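Local structure of N-(5'-phosphoribosyl)anthranilate isomerase (Thermococcus kodakarensis, 5LHF) at residues V99-S111 against L124-G138. The protein catalyses the isomerisation of N-(5-phospho-beta-D-ribosyl)anthranilate to 1-(2-carboxyphenylamino)-1-deoxy-D-ribulose 5-phosphate, the third of five steps from chorismate to tryptophan. Residues are numbered along the deposited sequence; the frame is centred on the assembly and turned at random.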
ATOM      1  N   VAL A  99      -4.226   5.687 -15.437  1.00 25.40           N
ATOM      2  CA  VAL A  99      -4.034   4.836 -14.267  1.00 24.22           C
ATOM      3  C   VAL A  99      -4.675   5.481 -13.043  1.00 21.42           C
ATOM      4  O   VAL A  99      -4.798   6.707 -12.944  1.00 23.77           O
ATOM      5  CB  VAL A  99      -2.534   4.537 -14.037  1.00 11.96           C
ATOM      6  CG1 VAL A  99      -1.953   3.749 -15.213  1.00 10.72           C
ATOM      7  CG2 VAL A  99      -1.736   5.811 -13.780  1.00 15.54           C
ATOM      8  N   SER A 100      -5.115   4.639 -12.103  1.00 20.67           N
ATOM      9  CA  SER A 100      -5.539   5.089 -10.781  1.00 22.89           C
ATOM     10  C   SER A 100      -4.334   5.015  -9.864  1.00 15.31           C
ATOM     11  O   SER A 100      -3.517   4.103  -9.994  1.00 22.08           O
ATOM     12  CB  SER A 100      -6.666   4.212 -10.226  1.00 23.27           C
ATOM     13  OG  SER A 100      -7.677   4.045 -11.200  1.00 41.99           O
ATOM     14  N   VAL A 101      -4.212   5.969  -8.943  1.00 18.95           N
ATOM     15  CA  VAL A 101      -2.995   6.102  -8.151  1.00 18.66           C
ATOM     16  C   VAL A 101      -3.298   5.950  -6.669  1.00 14.56           C
ATOM     17  O   VAL A 101      -4.229   6.580  -6.143  1.00 15.84           O
ATOM     18  CB  VAL A 101      -2.281   7.439  -8.411  1.00 16.07           C
ATOM     19  CG1 VAL A 101      -0.983   7.493  -7.606  1.00 12.59           C
ATOM     20  CG2 VAL A 101      -2.012   7.606  -9.899  1.00 13.30           C
ATOM     21  N   MET A 102      -2.501   5.120  -5.998  1.00 15.18           N
ATOM     22  CA  MET A 102      -2.389   5.133  -4.545  1.00 18.26           C
ATOM     23  C   MET A 102      -1.006   5.677  -4.223  1.00 20.15           C
ATOM     24  O   MET A 102      -0.000   5.151  -4.706  1.00 16.71           O
ATOM     25  CB  MET A 102      -2.612   3.742  -3.945  1.00 13.10           C
ATOM     26  CG  MET A 102      -2.359   3.633  -2.411  1.00 15.59           C
ATOM     27  SD  MET A 102      -3.459   2.508  -1.498  1.00 17.60           S
ATOM     28  CE  MET A 102      -3.250   0.996  -2.440  1.00 16.88           C
ATOM     29  N   LYS A 103      -0.950   6.766  -3.465  1.00 16.03           N
ATOM     30  CA  LYS A 103       0.321   7.366  -3.097  1.00 19.42           C
ATOM     31  C   LYS A 103       0.680   6.945  -1.679  1.00 21.03           C
ATOM     32  O   LYS A 103      -0.142   7.065  -0.770  1.00 17.49           O
ATOM     33  CB  LYS A 103       0.252   8.890  -3.197  1.00 23.83           C
ATOM     34  CG  LYS A 103       1.499   9.596  -2.689  1.00 24.87           C
ATOM     35  CD  LYS A 103       2.561   9.787  -3.768  1.00 24.98           C
ATOM     36  CE  LYS A 103       3.660  10.715  -3.250  1.00 32.19           C
ATOM     37  NZ  LYS A 103       4.562  10.043  -2.280  1.00 37.10           N
ATOM     38  N   ALA A 104       1.904   6.462  -1.494  1.00 17.52           N
ATOM     39  CA  ALA A 104       2.406   6.083  -0.179  1.00 18.64           C
ATOM     40  C   ALA A 104       3.203   7.223   0.447  1.00 22.21           C
ATOM     41  O   ALA A 104       4.026   7.859  -0.217  1.00 23.60           O
ATOM     42  CB  ALA A 104       3.267   4.819  -0.282  1.00 15.53           C
ATOM     43  N   PHE A 105       2.942   7.485   1.730  1.00 15.78           N
ATOM     44  CA  PHE A 105       3.621   8.517   2.504  1.00 16.35           C
ATOM     45  C   PHE A 105       4.274   7.889   3.725  1.00 22.30           C
ATOM     46  O   PHE A 105       3.636   7.115   4.444  1.00 17.63           O
ATOM     47  CB  PHE A 105       2.647   9.610   2.973  1.00 20.91           C
ATOM     48  CG  PHE A 105       2.046  10.414   1.861  1.00 20.46           C
ATOM     49  CD1 PHE A 105       2.673  11.562   1.399  1.00 22.91           C
ATOM     50  CD2 PHE A 105       0.854  10.022   1.273  1.00 24.35           C
ATOM     51  CE1 PHE A 105       2.117  12.305   0.371  1.00 25.85           C
ATOM     52  CE2 PHE A 105       0.293  10.764   0.249  1.00 26.23           C
ATOM     53  CZ  PHE A 105       0.926  11.911  -0.201  1.00 28.49           C
ATOM     54  N   MET A 106       5.531   8.238   3.975  1.00 22.17           N
ATOM     55  CA  MET A 106       6.150   7.866   5.238  1.00 26.24           C
ATOM     56  C   MET A 106       5.570   8.720   6.361  1.00 26.66           C
ATOM     57  O   MET A 106       5.255   9.899   6.171  1.00 23.01           O
ATOM     58  CB  MET A 106       7.667   8.039   5.170  1.00 41.10           C
ATOM     59  CG  MET A 106       8.379   7.059   4.245  1.00 59.49           C
ATOM     60  SD  MET A 106      10.161   7.356   4.152  1.00 74.03           S
ATOM     61  CE  MET A 106      10.191   9.027   3.499  1.00 71.08           C
ATOM     62  N   VAL A 107       5.401   8.114   7.529  1.00 27.09           N
ATOM     63  CA  VAL A 107       4.906   8.865   8.681  1.00 27.42           C
ATOM     64  C   VAL A 107       6.087   9.576   9.335  1.00 33.42           C
ATOM     65  O   VAL A 107       6.980   8.913   9.883  1.00 37.30           O
ATOM     66  CB  VAL A 107       4.180   7.951   9.678  1.00 26.93           C
ATOM     67  CG1 VAL A 107       3.634   8.776  10.825  1.00 23.87           C
ATOM     68  CG2 VAL A 107       3.081   7.172   8.975  1.00 28.44           C
ATOM     69  N   PRO A 108       6.141  10.907   9.295  1.00 28.26           N
ATOM     70  CA  PRO A 108       7.305  11.615   9.839  1.00 29.62           C
ATOM     71  C   PRO A 108       7.427  11.441  11.345  1.00 30.15           C
ATOM     72  O   PRO A 108       6.437  11.264  12.058  1.00 22.97           O
ATOM     73  CB  PRO A 108       7.033  13.084   9.479  1.00 34.97           C
ATOM     74  CG  PRO A 108       5.954  13.054   8.437  1.00 30.48           C
ATOM     75  CD  PRO A 108       5.147  11.825   8.715  1.00 26.68           C
ATOM     76  N   ARG A 109       8.665  11.507  11.827  1.00 27.42           N
ATOM     77  CA  ARG A 109       8.967  11.454  13.255  1.00 29.25           C
ATOM     78  C   ARG A 109       9.833  12.643  13.648  1.00 40.09           C
ATOM     79  O   ARG A 109      10.885  12.500  14.274  1.00 42.13           O
ATOM     80  CB  ARG A 109       9.656  10.144  13.626  1.00 29.12           C
ATOM     81  CG  ARG A 109       8.740   8.914  13.623  1.00 28.81           C
ATOM     82  CD  ARG A 109       9.569   7.650  13.823  1.00 27.34           C
ATOM     83  NE  ARG A 109       8.767   6.435  13.811  1.00 28.43           N
ATOM     84  CZ  ARG A 109       9.245   5.233  14.111  1.00 25.26           C
ATOM     85  NH1 ARG A 109      10.523   5.097  14.443  1.00 25.69           N
ATOM     86  NH2 ARG A 109       8.448   4.170  14.087  1.00 24.39           N
ATOM     87  N   GLU A 110       9.399  13.843  13.268  1.00 34.27           N
ATOM     88  CA  GLU A 110      10.174  15.055  13.489  1.00 36.06           C
ATOM     89  C   GLU A 110       9.815  15.772  14.787  1.00 42.21           C
ATOM     90  O   GLU A 110      10.457  16.773  15.125  1.00 43.17           O
ATOM     91  CB  GLU A 110       9.994  16.012  12.307  1.00 42.64           C
ATOM     92  CG  GLU A 110      10.364  15.414  10.963  1.00 51.87           C
ATOM     93  CD  GLU A 110      11.739  14.775  10.967  1.00 62.55           C
ATOM     94  OE1 GLU A 110      12.665  15.354  11.574  1.00 66.62           O
ATOM     95  OE2 GLU A 110      11.893  13.690  10.366  1.00 68.20           O
ATOM     96  N   SER A 111       8.815  15.293  15.521  1.00 37.02           N
ATOM     97  CA  SER A 111       8.412  15.912  16.773  1.00 39.11           C
ATOM     98  C   SER A 111       8.013  14.829  17.766  1.00 45.18           C
ATOM     99  O   SER A 111       7.629  13.719  17.387  1.00 38.22           O
ATOM    100  CB  SER A 111       7.251  16.897  16.561  1.00 36.17           C
ATOM    101  OG  SER A 111       6.697  17.305  17.801  1.00 38.53           O
ATOM    102  N   LEU A 124       1.574  17.863   3.053  1.00 34.27           N
ATOM    103  CA  LEU A 124       2.136  17.131   1.919  1.00 32.05           C
ATOM    104  C   LEU A 124       1.042  16.389   1.157  1.00 30.41           C
ATOM    105  O   LEU A 124       1.021  16.398  -0.078  1.00 31.42           O
ATOM    106  CB  LEU A 124       3.219  16.163   2.398  1.00 29.50           C
ATOM    107  CG  LEU A 124       3.931  15.348   1.308  1.00 33.76           C
ATOM    108  CD1 LEU A 124       4.517  16.263   0.217  1.00 37.66           C
ATOM    109  CD2 LEU A 124       5.004  14.432   1.906  1.00 33.57           C
ATOM    110  N   ILE A 125       0.108  15.770   1.883  1.00 28.59           N
ATOM    111  CA  ILE A 125      -0.952  14.987   1.253  1.00 30.26           C
ATOM    112  C   ILE A 125      -1.849  15.872   0.392  1.00 29.16           C
ATOM    113  O   ILE A 125      -2.257  15.483  -0.711  1.00 24.57           O
ATOM    114  CB  ILE A 125      -1.746  14.234   2.336  1.00 21.52           C
ATOM    115  CG1 ILE A 125      -0.828  13.215   3.016  1.00 14.46           C
ATOM    116  CG2 ILE A 125      -2.983  13.575   1.752  1.00 20.65           C
ATOM    117  CD1 ILE A 125      -1.459  12.489   4.207  1.00 17.38           C
ATOM    118  N   GLY A 126      -2.165  17.074   0.873  1.00 30.67           N
ATOM    119  CA  GLY A 126      -3.008  17.984   0.111  1.00 34.26           C
ATOM    120  C   GLY A 126      -2.457  18.358  -1.253  1.00 37.36           C
ATOM    121  O   GLY A 126      -3.222  18.783  -2.126  1.00 36.70           O
ATOM    122  N   GLN A 127      -1.149  18.194  -1.462  1.00 36.74           N
ATOM    123  CA  GLN A 127      -0.528  18.545  -2.738  1.00 29.42           C
ATOM    124  C   GLN A 127      -0.874  17.582  -3.865  1.00 36.95           C
ATOM    125  O   GLN A 127      -0.639  17.923  -5.033  1.00 34.44           O
ATOM    126  CB  GLN A 127       0.990  18.608  -2.573  1.00 29.72           C
ATOM    127  CG  GLN A 127       1.458  19.477  -1.416  1.00 44.97           C
ATOM    128  CD  GLN A 127       2.973  19.585  -1.343  1.00 59.72           C
ATOM    129  OE1 GLN A 127       3.683  19.072  -2.208  1.00 66.63           O
ATOM    130  NE2 GLN A 127       3.477  20.248  -0.306  1.00 60.42           N
ATOM    131  N   TYR A 128      -1.418  16.404  -3.555  1.00 30.03           N
ATOM    132  CA  TYR A 128      -1.656  15.368  -4.548  1.00 29.56           C
ATOM    133  C   TYR A 128      -3.144  15.210  -4.828  1.00 33.50           C
ATOM    134  O   TYR A 128      -3.995  15.481  -3.973  1.00 33.69           O
ATOM    135  CB  TYR A 128      -1.070  14.021  -4.091  1.00 30.68           C
ATOM    136  CG  TYR A 128       0.438  13.980  -4.123  1.00 29.30           C
ATOM    137  CD1 TYR A 128       1.113  13.445  -5.218  1.00 24.71           C
ATOM    138  CD2 TYR A 128       1.193  14.496  -3.079  1.00 24.06           C
ATOM    139  CE1 TYR A 128       2.497  13.414  -5.261  1.00 26.22           C
ATOM    140  CE2 TYR A 128       2.583  14.473  -3.116  1.00 28.30           C
ATOM    141  CZ  TYR A 128       3.227  13.930  -4.215  1.00 28.70           C
ATOM    142  OH  TYR A 128       4.600  13.887  -4.272  1.00 32.22           O
ATOM    143  N   GLU A 129      -3.445  14.760  -6.040  1.00 32.21           N
ATOM    144  CA  GLU A 129      -4.785  14.339  -6.436  1.00 33.36           C
ATOM    145  C   GLU A 129      -4.689  12.860  -6.788  1.00 35.88           C
ATOM    146  O   GLU A 129      -4.259  12.508  -7.891  1.00 30.58           O
ATOM    147  CB  GLU A 129      -5.308  15.164  -7.612  1.00 40.87           C
ATOM    148  CG  GLU A 129      -5.169  16.675  -7.445  1.00 56.12           C
ATOM    149  CD  GLU A 129      -5.024  17.399  -8.764  1.00 67.39           C
ATOM    150  OE1 GLU A 129      -3.912  17.887  -9.053  1.00 68.01           O
ATOM    151  OE2 GLU A 129      -6.017  17.478  -9.517  1.00 71.10           O
ATOM    152  N   VAL A 130      -5.075  11.988  -5.855  1.00 31.86           N
ATOM    153  CA  VAL A 130      -4.933  10.549  -6.035  1.00 31.24           C
ATOM    154  C   VAL A 130      -6.186   9.848  -5.535  1.00 28.81           C
ATOM    155  O   VAL A 130      -6.967  10.396  -4.752  1.00 31.21           O
ATOM    156  CB  VAL A 130      -3.678   9.995  -5.322  1.00 27.64           C
ATOM    157  CG1 VAL A 130      -2.434  10.383  -6.106  1.00 22.90           C
ATOM    158  CG2 VAL A 130      -3.589  10.533  -3.900  1.00 29.16           C
ATOM    159  N   ASP A 131      -6.388   8.626  -6.034  1.00 26.00           N
ATOM    160  CA  ASP A 131      -7.529   7.833  -5.604  1.00 29.72           C
ATOM    161  C   ASP A 131      -7.405   7.467  -4.131  1.00 29.53           C
ATOM    162  O   ASP A 131      -8.393   7.504  -3.388  1.00 23.43           O
ATOM    163  CB  ASP A 131      -7.649   6.575  -6.471  1.00 33.41           C
ATOM    164  CG  ASP A 131      -8.951   5.802  -6.229  1.00 35.98           C
ATOM    165  OD1 ASP A 131     -10.033   6.421  -6.283  1.00 38.41           O
ATOM    166  OD2 ASP A 131      -8.890   4.572  -5.979  1.00 30.72           O
ATOM    167  N   LYS A 132      -6.195   7.130  -3.682  1.00 26.00           N
ATOM    168  CA  LYS A 132      -6.029   6.543  -2.360  1.00 24.32           C
ATOM    169  C   LYS A 132      -4.735   7.024  -1.726  1.00 22.20           C
ATOM    170  O   LYS A 132      -3.736   7.261  -2.409  1.00 20.77           O
ATOM    171  CB  LYS A 132      -6.033   5.007  -2.406  1.00 26.45           C
ATOM    172  CG  LYS A 132      -7.405   4.369  -2.589  1.00 31.06           C
ATOM    173  CD  LYS A 132      -7.344   2.871  -2.287  1.00 36.42           C
ATOM    174  CE  LYS A 132      -8.636   2.139  -2.652  1.00 37.01           C
ATOM    175  NZ  LYS A 132      -9.722   2.314  -1.658  1.00 39.84           N
ATOM    176  N   ILE A 133      -4.772   7.138  -0.401  1.00 20.93           N
ATOM    177  CA  ILE A 133      -3.646   7.565   0.422  1.00 18.29           C
ATOM    178  C   ILE A 133      -3.216   6.379   1.270  1.00 13.09           C
ATOM    179  O   ILE A 133      -4.021   5.843   2.044  1.00 17.64           O
ATOM    180  CB  ILE A 133      -4.029   8.746   1.329  1.00 18.64           C
ATOM    181  CG1 ILE A 133      -4.376   9.992   0.507  1.00 22.07           C
ATOM    182  CG2 ILE A 133      -2.941   9.020   2.360  1.00 21.20           C
ATOM    183  CD1 ILE A 133      -3.233  10.524  -0.271  1.00 29.98           C
ATOM    184  N   LEU A 134      -1.957   5.966   1.140  1.00 13.77           N
ATOM    185  CA  LEU A 134      -1.398   4.933   2.003  1.00 17.47           C
ATOM    186  C   LEU A 134      -0.415   5.567   2.977  1.00 13.87           C
ATOM    187  O   LEU A 134       0.442   6.360   2.573  1.00 18.19           O
ATOM    188  CB  LEU A 134      -0.708   3.836   1.184  1.00 13.13           C
ATOM    189  CG  LEU A 134      -0.231   2.589   1.933  1.00 14.76           C
ATOM    190  CD1 LEU A 134      -0.421   1.323   1.053  1.00 12.72           C
ATOM    191  CD2 LEU A 134       1.241   2.741   2.325  1.00 15.47           C
ATOM    192  N   LEU A 135      -0.547   5.219   4.255  1.00 18.19           N
ATOM    193  CA  LEU A 135       0.359   5.691   5.298  1.00 13.21           C
ATOM    194  C   LEU A 135       1.246   4.523   5.716  1.00 17.53           C
ATOM    195  O   LEU A 135       0.764   3.535   6.282  1.00 18.67           O
ATOM    196  CB  LEU A 135      -0.411   6.264   6.495  1.00 13.56           C
ATOM    197  CG  LEU A 135      -1.268   7.514   6.260  1.00 21.47           C
ATOM    198  CD1 LEU A 135      -1.850   8.077   7.568  1.00 17.71           C
ATOM    199  CD2 LEU A 135      -0.470   8.578   5.533  1.00 18.98           C
ATOM    200  N   ASP A 136       2.540   4.642   5.451  1.00 17.39           N
ATOM    201  CA  ASP A 136       3.503   3.576   5.719  1.00 16.99           C
ATOM    202  C   ASP A 136       4.164   3.827   7.076  1.00 21.42           C
ATOM    203  O   ASP A 136       5.042   4.684   7.196  1.00 25.63           O
ATOM    204  CB  ASP A 136       4.531   3.522   4.594  1.00 21.84           C
ATOM    205  CG  ASP A 136       5.411   2.297   4.669  1.00 33.41           C
ATOM    206  OD1 ASP A 136       6.541   2.363   4.160  1.00 33.29           O
ATOM    207  OD2 ASP A 136       4.982   1.271   5.242  1.00 34.53           O
ATOM    208  N   THR A 137       3.767   3.058   8.088  1.00 25.45           N
ATOM    209  CA  THR A 137       4.248   3.237   9.455  1.00 28.87           C
ATOM    210  C   THR A 137       5.565   2.492   9.687  1.00 32.28           C
ATOM    211  O   THR A 137       5.867   1.496   9.028  1.00 29.67           O
ATOM    212  CB  THR A 137       3.203   2.753  10.458  1.00 31.35           C
ATOM    213  OG1 THR A 137       2.990   1.348  10.284  1.00 39.12           O
ATOM    214  CG2 THR A 137       1.889   3.480  10.246  1.00 39.30           C
ATOM    215  N   GLY A 138       6.338   2.976  10.663  1.00 33.05           N
ATOM    216  CA  GLY A 138       7.675   2.478  10.929  1.00 36.91           C
ATOM    217  C   GLY A 138       7.739   1.462  12.056  1.00 41.15           C
ATOM    218  O   GLY A 138       6.723   0.908  12.494  1.00 39.01           O
TER
HETATM  219  O   HOH W   1       5.833  12.922  -1.655  1.00 58.51           O
HETATM  220  O   HOH W   2       7.438   5.477   8.123  1.00 28.67           O
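One beta-alpha-beta crossover of the TIM barrel makes this contact: strands 100-106 and 132-136 lie parallel, with axes at 28°, and Leu124 and Ile125, late in helix 114-126, pack on Phe105. Backbone groups of Lys103 and Phe105 hydrogen-bond to strand 132-136, as in Leu134 N to Lys103 O (2.9 Å) and Asp136 N to Phe105 O, nearly straight, while Met102 and Ala104 bond to strand 78-81. On the helix side, Phe105 has CG anti to its carbonyl carbon (chi1 -65°), which turns one ring face to Ile125, whose CG1 lies over its centre, 3.8 Å from the centroid, in a CH-pi contact. Around the rim, Phe105 CE1 meets Leu124 CG at 3.7 Å and CE2 meets Ile133 CD1 at 3.6 Å, while the ring edge faces Tyr128 in an offset edge-to-face pair, planes at 79°. Lys103 bends at chi2 so that CE rests over the Tyr128 face, 3.4 Å from Tyr128 CZ. Lys103 NZ donates to Ala104 O (3.1 Å) and Ser83 O; Tyr128 OH bonds Met85 O. Replacing Phe105 with an alanine would probably open a gap beside Ile125 and deprive Tyr128 of its edge-on partner. Backbone bonds thus set the register, apolar contacts seat the helix, and carbonyls satisfy the buried ammonium.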